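PDB 7BWY: Ice-binding protein isoform1a from Antarctomyces psychrotrophicus, which probably binds to ice crystals, particularly at water positions on their prism planes, and so acts as an antifreeze protein of the right-handed beta-solenoid type. Local coordinates for residues Q23-A28 with G35-T40; L80-D85 with A99-Y104; V113-G118 with I143-A148; A131-T136 with V157-T162. The protein carries 2 engineered substitutions. All coordinates share one frame; numbering follows the deposited sequence.

Interaction 1: Q23-A28 with G35-T40; sequences QGVANA and GDMGTT
Val-25 and Met-37 both set a side-chain branch trans to their own backbone N: CG1 of Val-25 at chi1 180° and CG of Met-37 at chi1 167°. Both residues point into the interior of the right-handed beta-helix, and these torsions bring Val-25 CG1 and the Met-37 chain together. They cross there at a slant. The Met-37 chain then bends at its last torsion (chi3 78°), and SD comes to lie 3.9 Å from Val-25 CG1. This is an apolar contact between a methyl group and a thioether.

The two parts of the chain run nearly opposite ways where they meet. They belong to different faces of the solenoid, so no main-chain ladder joins them. The contact is small, burying 183 Å², but five of its six residues are buried. The second methyl of Val-25, CG2, faces backbone: it lies 4.0 Å from Gly-38 O. Ile-44 of strand 44-45 touches Val-25, Met-37 and Thr-39 alike, and Leu-199 of strand 197-200 adds to the apolar surroundings of Val-25.

Thr-39 makes the second point of approach. Its hydroxyl is bonded to Ala-21 O and Gly-41 N, so its polar needs are met outside the two segments. OG1 lies close to the loop that leads into strand 25-28, and Gly-24 is in that loop. At the backbone angles of Gly-24 a side chain would be jammed against the carbonyl O of Gln-23. Thr-39 OG1 lies 3.2 Å from Gly-24 N and 3.5 Å from Gly-24 CA, while Thr-39 CB is 4.1 Å from Gly-24 CA.

Interaction 2: L80-D85 with A99-Y104; sequences LIATVD and AGVYKY
Val-84 and Tyr-102 lie side by side and point the same way. They are paired in a parallel beta bridge. Val-84 CG2 rests over one face of the Tyr-102 ring, 4.1 Å from its centroid, in a CH-pi contact shifted toward the rim. The ring hydroxyl is bonded to Val-98 O. Phe-97 and Phe-128 meet the same ring, so the valine joins an aromatic cluster.

Asp-85 and Lys-103, also bridge partners, run alongside each other on the other side of the strands. The lysine is extended until its last torsion (chi4 -61°), which turns NZ to Asp-85 OD1 at 3.2 Å. NZ comes from above the carboxylate plane. Lys-103 NZ also forms a salt bridge with Asp-105, and Asp-85 OD1 is also bonded to Ala-87 N. Lys-103 CB packs 3.5 Å from Ala-82 CB. A methionine in place of Lys-103 would probably leave Asp-85 and Asp-105 without the positive charge between them.

Val-101 O accepts from Thr-83 N (2.7 Å) and Val-84 N (2.9 Å). Thr-83 OG1 takes Val-101 N at 3.1 Å and also meets a water that donates to Ala-99 O. The chain leaving helix 61-79 is thus held to this coil by backbone hydrogen bonds, with an ionic pair on one side of the strands and an aliphatic-aromatic contact on the other.

Interaction 3: V113-G118 with I143-A148; sequences VLTLDG and ILTNGA
The carboxylate of Asp-117 and the side-chain amide of Asn-146 meet with their planes 65° apart. Asn-146 ND2 comes to Asp-117 OD1 from above the carboxylate plane. The 2.5 Å between ND2 and OD1 is very short for such a bond, so its exact length is doubtful. OD1 is also bonded to Ala-119 N. The peptide carbonyl of Thr-145 is gripped on both faces of its plane. Gly-118 N reaches Thr-145 O at 2.8 Å from one, and Ala-148 N reaches it from the other, within the type I' turn 145-148.

These groups close one end of a parallel pairing between strands 113-117 and 141-145, on neighbouring coils of the beta-helix. Thr-115 CG2 touches Thr-145 CG2 at 3.6 Å on the face that also carries Asp-117. Val-113 CG1 meets Ile-143 CG1 at 3.7 Å. On the inner face Leu-116 CB lies 4.1 Å from Leu-144 CD2, with Trp-126 and Phe-128 against Leu-116.

Gly-118 has no room for a side chain, which would run into Asn-146 O and Ala-148 N. An alanine at Asp-117 would take away the acceptor of Asn-146 ND2 and Ala-119 N and would probably let the asparagine amide turn. The Asp-117 carboxylate is probably stabilised by the neutral N-H donors of Asn-146 and Ala-119, with no positive side chain coming from either segment.

Interaction 4: A131-T136 with V157-T162; sequences ATTLVT and VGYSAT. Engineered in segment 157-162: Tyr-159 (natural residue Ser).
Val-157 opens the contact by setting CG1 3.4 Å from Thr-132 O, while its CG2 touches Leu-134 CB inside the beta-helix. Gly-158 follows at the corner of the coil. Its CA makes a CH...O contact with Ala-131 O at 3.3 Å, and a side chain here would collide with that oxygen.

Tyr-159 is an engineered residue; serine is natural here. Its N gives a hydrogen bond of 2.7 Å to Thr-132 O, with the donor above the carbonyl plane and not on a lone pair. CG stands opposite the carbonyl carbon of Tyr-159 (chi1 -73°), which lays the ring beside Thr-132, both side chains pointing the same way. Thr-132 CB stands over one ring face in a CH-pi contact, 3.8 Å from the centroid of the Tyr-159 ring. Thr-133 CG2 comes to the ring edge, 3.9 Å from Tyr-159 CD2.

Ser-160 turns its hydroxyl to Leu-178 N on the next coil. Its carbonyl O accepts from Leu-134 N at 3.2 Å. Ala-161 pairs with Leu-134 in a parallel bridge, and their CB atoms lie 4.3 Å apart on the buried face. Thr-162 pairs with Val-135 on the other face. Thr-162 N bonds to Leu-134 O at 2.7 Å, and Thr-162 O accepts from Thr-136 N. The ladder is thus regular from Leu-134 onward.

Strand 134-136 lies between strands 108-110 and 161-163 in a parallel sheet of the solenoid, and strand 179-181 follows beyond 161-163. The side chains of Val-157 and Ala-161 touch strand 172-175.

Overall arrangement
All four contacts belong to one right-handed beta-helix. Interactions 2, 3 and 4 each join strands of neighbouring coils, whereas interaction 1 links two faces across the interior. Interaction 1 lies on the far side of the chain's centre from interactions 2 and 3, with centres 30 and 29 Å away. Interactions 2 and 4 touch: Tyr-104 O and Ala-131 N are 2.9 Å apart, probably hydrogen-bonded. Interactions 2 and 3 approach to about 4 Å between nearest atoms without touching. Interactions 3 and 4 interleave along the chain, their centres 21 Å apart. Interactions 1 and 4 share one parallel sheet, through strands 25-28, 134-136 and 161-163.

Interaction 1: Q23-A28 with G35-T40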
loop_
_atom_site.group_PDB
_atom_site.type_symbol
_atom_site.label_atom_id
_atom_site.label_comp_id
_atom_site.label_asym_id
_atom_site.label_seq_id
_atom_site.Cartn_x
_atom_site.Cartn_y
_atom_site.Cartn_z
ATOM N N GLN A 23 -11.425 -3.488 -10.428
ATOM C CA GLN A 23 -11.798 -2.839 -11.677
ATOM C C GLN A 23 -10.538 -2.670 -12.521
ATOM O O GLN A 23 -10.422 -1.750 -13.304
ATOM C CB GLN A 23 -12.503 -1.500 -11.348
ATOM C CG GLN A 23 -13.836 -1.700 -10.619
ATOM C CD GLN A 23 -14.315 -0.482 -9.853
ATOM O OE1 GLN A 23 -14.762 -0.579 -8.704
ATOM N NE2 GLN A 23 -14.207 0.713 -10.443
ATOM N N GLY A 24 -9.532 -3.512 -12.294
ATOM C CA GLY A 24 -8.432 -3.615 -13.242
ATOM C C GLY A 24 -7.127 -2.950 -12.798
ATOM O O GLY A 24 -7.079 -2.064 -11.919
ATOM N N VAL A 25 -6.072 -3.344 -13.506
ATOM C CA VAL A 25 -4.761 -2.750 -13.344
ATOM C C VAL A 25 -4.383 -2.192 -14.704
ATOM O O VAL A 25 -4.336 -2.953 -15.658
ATOM C CB VAL A 25 -3.745 -3.807 -12.868
ATOM C CG1 VAL A 25 -2.328 -3.245 -12.687
ATOM C CG2 VAL A 25 -4.200 -4.398 -11.549
ATOM N N ALA A 26 -4.055 -0.896 -14.738
ATOM C CA ALA A 26 -3.470 -0.250 -15.909
ATOM C C ALA A 26 -2.014 0.145 -15.654
ATOM O O ALA A 26 -1.695 0.906 -14.744
ATOM C CB ALA A 26 -4.317 0.943 -16.344
ATOM N N ASN A 27 -1.128 -0.300 -16.541
ATOM C CA ASN A 27 0.280 -0.012 -16.419
ATOM C C ASN A 27 0.835 0.681 -17.666
ATOM O O ASN A 27 0.513 0.295 -18.774
ATOM C CB ASN A 27 1.070 -1.336 -16.306
ATOM C CG ASN A 27 2.545 -1.015 -16.227
ATOM O OD1 ASN A 27 2.959 -0.391 -15.242
ATOM N ND2 ASN A 27 3.303 -1.360 -17.265
ATOM N N ALA A 28 1.794 1.593 -17.478
ATOM C CA ALA A 28 2.667 2.068 -18.545
ATOM C C ALA A 28 4.117 1.851 -18.114
ATOM O O ALA A 28 4.458 1.953 -16.925
ATOM C CB ALA A 28 2.406 3.549 -18.859
ATOM N N GLY A 35 5.995 -10.236 -7.238
ATOM C CA GLY A 35 4.779 -10.687 -6.587
ATOM C C GLY A 35 3.735 -11.117 -7.617
ATOM O O GLY A 35 4.016 -11.129 -8.826
ATOM N N ASP A 36 2.528 -11.438 -7.110
ATOM C CA ASP A 36 1.400 -11.802 -7.944
ATOM C C ASP A 36 0.649 -10.528 -8.298
ATOM O O ASP A 36 0.775 -9.515 -7.603
ATOM C CB ASP A 36 0.442 -12.712 -7.173
ATOM C CG ASP A 36 1.104 -14.031 -6.817
ATOM O OD1 ASP A 36 2.124 -14.417 -7.541
ATOM O OD2 ASP A 36 0.637 -14.656 -5.819
ATOM N N MET A 37 -0.199 -10.630 -9.318
ATOM C CA MET A 37 -1.025 -9.492 -9.681
ATOM C C MET A 37 -2.377 -10.043 -10.113
ATOM O O MET A 37 -2.435 -11.044 -10.835
ATOM C CB MET A 37 -0.385 -8.784 -10.885
ATOM C CG MET A 37 -1.365 -7.779 -11.526
ATOM S SD MET A 37 -0.437 -6.641 -12.555
ATOM C CE MET A 37 -0.210 -7.727 -13.973
ATOM N N GLY A 38 -3.462 -9.384 -9.712
ATOM C CA GLY A 38 -4.702 -9.854 -10.279
ATOM C C GLY A 38 -5.821 -8.831 -10.238
ATOM O O GLY A 38 -5.650 -7.714 -9.762
ATOM N N THR A 39 -6.961 -9.220 -10.812
ATOM C CA THR A 39 -8.179 -8.427 -10.837
ATOM C C THR A 39 -9.362 -9.382 -10.892
ATOM O O THR A 39 -9.270 -10.458 -11.489
ATOM C CB THR A 39 -8.197 -7.488 -12.044
ATOM O OG1 THR A 39 -9.400 -6.729 -11.958
ATOM C CG2 THR A 39 -8.159 -8.234 -13.352
ATOM N N THR A 40 -10.449 -9.014 -10.212
ATOM C CA THR A 40 -11.637 -9.848 -10.282
ATOM C C THR A 40 -12.431 -9.478 -11.528
ATOM O O THR A 40 -13.290 -10.258 -11.909
ATOM C CB THR A 40 -12.551 -9.728 -9.063
ATOM O OG1 THR A 40 -12.670 -8.316 -8.935
ATOM C CG2 THR A 40 -11.970 -10.289 -7.795
#

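Interaction 2: L80-D85 with A99-Y104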
loop_
_atom_site.group_PDB
_atom_site.type_symbol
_atom_site.label_atom_id
_atom_site.label_comp_id
_atom_site.label_asym_id
_atom_site.label_seq_id
_atom_site.Cartn_x
_atom_site.Cartn_y
_atom_site.Cartn_z
ATOM N N LEU A 80 -9.761 -0.919 14.062
ATOM C CA LEU A 80 -8.864 -0.818 15.208
ATOM C C LEU A 80 -9.090 0.487 15.940
ATOM O O LEU A 80 -9.334 1.515 15.325
ATOM C CB LEU A 80 -7.404 -0.882 14.757
ATOM C CG LEU A 80 -7.000 -2.240 14.195
ATOM C CD1 LEU A 80 -5.592 -2.184 13.615
ATOM C CD2 LEU A 80 -7.152 -3.348 15.230
ATOM N N ILE A 81 -8.920 0.463 17.258
ATOM C CA ILE A 81 -8.987 1.719 17.981
ATOM C C ILE A 81 -7.603 2.381 17.894
ATOM O O ILE A 81 -6.573 1.733 18.051
ATOM C CB ILE A 81 -9.445 1.449 19.442
ATOM C CG1 ILE A 81 -10.903 0.963 19.489
ATOM C CG2 ILE A 81 -9.282 2.704 20.329
ATOM C CD1 ILE A 81 -11.301 0.299 20.844
ATOM N N ALA A 82 -7.573 3.685 17.640
ATOM C CA ALA A 82 -6.319 4.379 17.399
ATOM C C ALA A 82 -5.550 4.461 18.704
ATOM O O ALA A 82 -6.167 4.707 19.711
ATOM C CB ALA A 82 -6.598 5.793 16.951
ATOM N N THR A 83 -4.221 4.337 18.671
ATOM C CA THR A 83 -3.449 4.649 19.857
ATOM C C THR A 83 -2.883 6.059 19.775
ATOM O O THR A 83 -2.425 6.570 20.781
ATOM C CB THR A 83 -2.311 3.665 20.057
ATOM O OG1 THR A 83 -1.381 3.879 18.995
ATOM C CG2 THR A 83 -2.770 2.221 20.099
ATOM N N VAL A 84 -2.869 6.683 18.584
ATOM C CA VAL A 84 -2.470 8.083 18.467
ATOM C C VAL A 84 -3.500 8.790 17.592
ATOM O O VAL A 84 -3.790 8.354 16.468
ATOM C CB VAL A 84 -1.052 8.268 17.877
ATOM C CG1 VAL A 84 -0.667 9.748 17.777
ATOM C CG2 VAL A 84 0.026 7.471 18.616
ATOM N N ASP A 85 -4.020 9.898 18.107
ATOM C CA ASP A 85 -5.029 10.594 17.353
ATOM C C ASP A 85 -4.394 11.842 16.761
ATOM O O ASP A 85 -4.116 12.760 17.505
ATOM C CB ASP A 85 -6.247 10.946 18.195
ATOM C CG ASP A 85 -7.265 11.789 17.441
ATOM O OD1 ASP A 85 -7.184 11.915 16.176
ATOM O OD2 ASP A 85 -8.091 12.372 18.122
ATOM N N ALA A 99 5.689 2.170 16.690
ATOM C CA ALA A 99 4.543 1.288 16.528
ATOM C C ALA A 99 3.257 1.926 17.006
ATOM O O ALA A 99 3.239 2.605 18.036
ATOM C CB ALA A 99 4.760 0.006 17.266
ATOM N N GLY A 100 2.163 1.694 16.275
ATOM C CA GLY A 100 0.992 2.448 16.690
ATOM C C GLY A 100 -0.150 2.358 15.690
ATOM O O GLY A 100 0.043 1.926 14.551
ATOM N N VAL A 101 -1.347 2.763 16.137
ATOM C CA VAL A 101 -2.478 2.932 15.238
ATOM C C VAL A 101 -2.745 4.427 15.220
ATOM O O VAL A 101 -3.108 5.027 16.256
ATOM C CB VAL A 101 -3.713 2.076 15.614
ATOM C CG1 VAL A 101 -4.923 2.330 14.681
ATOM C CG2 VAL A 101 -3.333 0.587 15.599
ATOM N N TYR A 102 -2.398 5.018 14.057
ATOM C CA TYR A 102 -2.416 6.471 13.939
ATOM C C TYR A 102 -3.613 6.823 13.065
ATOM O O TYR A 102 -3.817 6.227 11.995
ATOM C CB TYR A 102 -1.130 6.968 13.283
ATOM C CG TYR A 102 0.135 6.785 14.079
ATOM C CD1 TYR A 102 0.738 5.543 14.191
ATOM C CD2 TYR A 102 0.736 7.878 14.688
ATOM C CE1 TYR A 102 1.935 5.396 14.877
ATOM C CE2 TYR A 102 1.925 7.743 15.391
ATOM C CZ TYR A 102 2.493 6.488 15.522
ATOM O OH TYR A 102 3.651 6.350 16.231
ATOM N N LYS A 103 -4.398 7.762 13.567
ATOM C CA LYS A 103 -5.703 8.094 13.042
ATOM C C LYS A 103 -5.592 9.512 12.489
ATOM O O LYS A 103 -5.274 10.436 13.219
ATOM C CB LYS A 103 -6.684 8.046 14.214
ATOM C CG LYS A 103 -7.950 8.864 14.058
ATOM C CD LYS A 103 -8.961 8.572 15.153
ATOM C CE LYS A 103 -10.252 9.340 14.934
ATOM N NZ LYS A 103 -9.960 10.803 14.970
ATOM N N TYR A 104 -5.892 9.697 11.205
ATOM C CA TYR A 104 -5.920 11.049 10.651
ATOM C C TYR A 104 -7.297 11.273 10.049
ATOM O O TYR A 104 -7.751 10.424 9.284
ATOM C CB TYR A 104 -4.872 11.195 9.532
ATOM C CG TYR A 104 -3.427 11.138 9.974
ATOM C CD1 TYR A 104 -2.807 9.927 10.248
ATOM C CD2 TYR A 104 -2.676 12.307 10.094
ATOM C CE1 TYR A 104 -1.487 9.897 10.691
ATOM C CE2 TYR A 104 -1.344 12.289 10.481
ATOM C CZ TYR A 104 -0.749 11.071 10.802
ATOM O OH TYR A 104 0.559 11.045 11.256
HETATM O O HOH W 1 1.046 4.209 19.683
#

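Interaction 3: V113-G118 with I143-A148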
loop_
_atom_site.group_PDB
_atom_site.type_symbol
_atom_site.label_atom_id
_atom_site.label_comp_id
_atom_site.label_asym_id
_atom_site.label_seq_id
_atom_site.Cartn_x
_atom_site.Cartn_y
_atom_site.Cartn_z
ATOM N N VAL A 113 10.729 12.865 4.278
ATOM C CA VAL A 113 11.071 11.528 4.775
ATOM C C VAL A 113 10.249 11.245 6.018
ATOM O O VAL A 113 10.158 12.118 6.902
ATOM C CB VAL A 113 12.547 11.422 5.136
ATOM C CG1 VAL A 113 12.780 10.013 5.658
ATOM C CG2 VAL A 113 13.394 11.713 3.885
ATOM N N LEU A 114 9.542 10.111 5.998
ATOM C CA LEU A 114 8.861 9.647 7.207
ATOM C C LEU A 114 9.679 8.458 7.685
ATOM O O LEU A 114 9.926 7.555 6.868
ATOM C CB LEU A 114 7.459 9.146 6.856
ATOM C CG LEU A 114 6.750 8.335 7.948
ATOM C CD1 LEU A 114 6.610 9.185 9.209
ATOM C CD2 LEU A 114 5.356 7.947 7.447
ATOM N N THR A 115 10.100 8.476 8.971
ATOM C CA THR A 115 10.846 7.323 9.493
ATOM C C THR A 115 9.967 6.435 10.368
ATOM O O THR A 115 9.257 6.926 11.248
ATOM C CB THR A 115 12.014 7.759 10.380
ATOM O OG1 THR A 115 12.752 8.669 9.558
ATOM C CG2 THR A 115 12.876 6.572 10.792
ATOM N N LEU A 116 10.063 5.118 10.171
ATOM C CA LEU A 116 9.305 4.261 11.072
ATOM C C LEU A 116 10.292 3.563 12.020
ATOM O O LEU A 116 11.155 2.804 11.593
ATOM C CB LEU A 116 8.421 3.291 10.266
ATOM C CG LEU A 116 7.470 4.002 9.287
ATOM C CD1 LEU A 116 6.683 3.045 8.428
ATOM C CD2 LEU A 116 6.546 4.975 10.001
ATOM N N ASP A 117 10.173 3.840 13.315
ATOM C CA ASP A 117 11.165 3.373 14.276
ATOM C C ASP A 117 10.704 2.107 15.006
ATOM O O ASP A 117 9.809 2.161 15.849
ATOM C CB ASP A 117 11.495 4.517 15.218
ATOM C CG ASP A 117 12.498 4.162 16.319
ATOM O OD1 ASP A 117 12.972 3.007 16.398
ATOM O OD2 ASP A 117 12.734 5.048 17.134
ATOM N N GLY A 118 11.311 0.960 14.667
ATOM C CA GLY A 118 10.920 -0.295 15.290
ATOM C C GLY A 118 11.221 -0.375 16.809
ATOM O O GLY A 118 10.814 -1.332 17.445
ATOM N N ILE A 143 11.372 5.563 5.490
ATOM C CA ILE A 143 12.573 4.870 5.960
ATOM C C ILE A 143 12.223 3.980 7.173
ATOM O O ILE A 143 11.490 4.437 8.044
ATOM C CB ILE A 143 13.614 5.971 6.319
ATOM C CG1 ILE A 143 14.173 6.622 5.055
ATOM C CG2 ILE A 143 14.767 5.444 7.130
ATOM C CD1 ILE A 143 14.719 5.643 4.044
ATOM N N LEU A 144 12.778 2.748 7.231
ATOM C CA LEU A 144 12.620 1.781 8.337
ATOM C C LEU A 144 13.854 1.812 9.228
ATOM O O LEU A 144 14.956 1.758 8.735
ATOM C CB LEU A 144 12.518 0.358 7.768
ATOM C CG LEU A 144 11.362 0.251 6.784
ATOM C CD1 LEU A 144 11.116 -1.144 6.253
ATOM C CD2 LEU A 144 10.131 0.859 7.400
ATOM N N THR A 145 13.701 1.840 10.540
ATOM C CA THR A 145 14.879 1.792 11.386
ATOM C C THR A 145 14.625 0.875 12.601
ATOM O O THR A 145 13.473 0.592 12.946
ATOM C CB THR A 145 15.276 3.238 11.708
ATOM O OG1 THR A 145 16.578 3.118 12.255
ATOM C CG2 THR A 145 14.394 3.907 12.734
ATOM N N ASN A 146 15.714 0.358 13.210
ATOM C CA ASN A 146 15.714 -0.312 14.503
ATOM C C ASN A 146 14.680 -1.440 14.483
ATOM O O ASN A 146 13.770 -1.434 15.309
ATOM C CB ASN A 146 15.190 0.598 15.627
ATOM C CG ASN A 146 16.042 1.827 15.869
ATOM O OD1 ASN A 146 17.210 1.832 15.539
ATOM N ND2 ASN A 146 15.511 2.885 16.473
ATOM N N GLY A 147 14.759 -2.342 13.496
ATOM C CA GLY A 147 13.868 -3.497 13.455
ATOM C C GLY A 147 12.537 -3.357 12.691
ATOM O O GLY A 147 11.895 -4.385 12.469
ATOM N N ALA A 148 12.089 -2.122 12.367
ATOM C CA ALA A 148 10.838 -1.882 11.639
ATOM C C ALA A 148 10.840 -2.732 10.376
ATOM O O ALA A 148 11.849 -2.748 9.727
ATOM C CB ALA A 148 10.695 -0.408 11.311
#

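Interaction 4: A131-T136 with V157-T162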
loop_
_atom_site.group_PDB
_atom_site.type_symbol
_atom_site.label_atom_id
_atom_site.label_comp_id
_atom_site.label_asym_id
_atom_site.label_seq_id
_atom_site.Cartn_x
_atom_site.Cartn_y
_atom_site.Cartn_z
ATOM N N ALA A 131 -8.385 8.759 6.936
ATOM C CA ALA A 131 -9.833 8.762 6.698
ATOM C C ALA A 131 -10.127 9.083 5.214
ATOM O O ALA A 131 -11.125 8.603 4.680
ATOM C CB ALA A 131 -10.515 9.776 7.586
ATOM N N THR A 132 -9.270 9.873 4.533
ATOM C CA THR A 132 -9.626 10.254 3.172
ATOM C C THR A 132 -8.489 9.891 2.229
ATOM O O THR A 132 -8.301 8.701 1.931
ATOM C CB THR A 132 -10.103 11.715 3.083
ATOM O OG1 THR A 132 -9.012 12.612 3.305
ATOM C CG2 THR A 132 -11.298 12.069 3.952
ATOM N N THR A 133 -7.741 10.908 1.742
ATOM C CA THR A 133 -6.760 10.630 0.693
ATOM C C THR A 133 -5.368 10.495 1.303
ATOM O O THR A 133 -5.090 11.084 2.328
ATOM C CB THR A 133 -6.757 11.696 -0.423
ATOM O OG1 THR A 133 -6.597 12.957 0.225
ATOM C CG2 THR A 133 -8.014 11.698 -1.277
ATOM N N LEU A 134 -4.485 9.767 0.628
ATOM C CA LEU A 134 -3.039 9.897 0.849
ATOM C C LEU A 134 -2.377 10.375 -0.445
ATOM O O LEU A 134 -2.555 9.755 -1.530
ATOM C CB LEU A 134 -2.484 8.499 1.212
ATOM C CG LEU A 134 -0.959 8.358 1.156
ATOM C CD1 LEU A 134 -0.304 9.197 2.251
ATOM C CD2 LEU A 134 -0.593 6.889 1.308
ATOM N N VAL A 135 -1.536 11.410 -0.312
ATOM C CA VAL A 135 -0.692 11.828 -1.427
ATOM C C VAL A 135 0.779 11.772 -1.018
ATOM O O VAL A 135 1.189 12.401 -0.045
ATOM C CB VAL A 135 -1.085 13.259 -1.914
ATOM C CG1 VAL A 135 -0.267 13.683 -3.123
ATOM C CG2 VAL A 135 -2.523 13.269 -2.377
ATOM N N THR A 136 1.619 11.058 -1.758
ATOM C CA THR A 136 3.032 11.330 -1.470
ATOM C C THR A 136 3.677 12.183 -2.564
ATOM O O THR A 136 3.388 11.980 -3.753
ATOM C CB THR A 136 3.790 10.012 -1.250
ATOM O OG1 THR A 136 3.946 9.320 -2.498
ATOM C CG2 THR A 136 3.065 9.124 -0.258
ATOM N N VAL A 157 -6.400 3.364 3.553
ATOM C CA VAL A 157 -6.709 4.661 2.944
ATOM C C VAL A 157 -8.216 4.751 2.672
ATOM O O VAL A 157 -8.770 3.980 1.888
ATOM C CB VAL A 157 -5.891 4.814 1.647
ATOM C CG1 VAL A 157 -6.231 6.159 0.983
ATOM C CG2 VAL A 157 -4.394 4.667 1.934
ATOM N N GLY A 158 -8.878 5.686 3.337
ATOM C CA GLY A 158 -10.325 5.767 3.274
ATOM C C GLY A 158 -10.848 6.083 1.863
ATOM O O GLY A 158 -11.941 5.666 1.540
ATOM N N TYR A 159 -10.133 6.871 1.050
ATOM C CA TYR A 159 -10.534 7.148 -0.332
ATOM C C TYR A 159 -9.529 6.497 -1.280
ATOM O O TYR A 159 -9.609 5.278 -1.520
ATOM C CB TYR A 159 -10.508 8.654 -0.571
ATOM C CG TYR A 159 -11.606 9.485 0.059
ATOM C CD1 TYR A 159 -12.591 8.931 0.878
ATOM C CD2 TYR A 159 -11.693 10.867 -0.208
ATOM C CE1 TYR A 159 -13.609 9.716 1.420
ATOM C CE2 TYR A 159 -12.698 11.676 0.328
ATOM C CZ TYR A 159 -13.653 11.082 1.153
ATOM O OH TYR A 159 -14.598 11.844 1.760
ATOM N N SER A 160 -8.551 7.299 -1.772
ATOM C CA SER A 160 -7.587 6.762 -2.734
ATOM C C SER A 160 -6.193 7.270 -2.367
ATOM O O SER A 160 -6.061 8.320 -1.739
ATOM C CB SER A 160 -7.957 7.187 -4.152
ATOM O OG SER A 160 -9.279 6.763 -4.473
ATOM N N ALA A 161 -5.155 6.527 -2.761
ATOM C CA ALA A 161 -3.783 6.959 -2.557
ATOM C C ALA A 161 -3.153 7.334 -3.905
ATOM O O ALA A 161 -3.272 6.595 -4.911
ATOM C CB ALA A 161 -3.048 5.741 -1.982
ATOM N N THR A 162 -2.306 8.368 -3.881
ATOM C CA THR A 162 -1.471 8.656 -5.042
ATOM C C THR A 162 -0.029 8.712 -4.576
ATOM O O THR A 162 0.288 9.496 -3.667
ATOM C CB THR A 162 -1.671 10.101 -5.575
ATOM O OG1 THR A 162 -3.065 10.294 -5.641
ATOM C CG2 THR A 162 -1.158 10.291 -6.985
#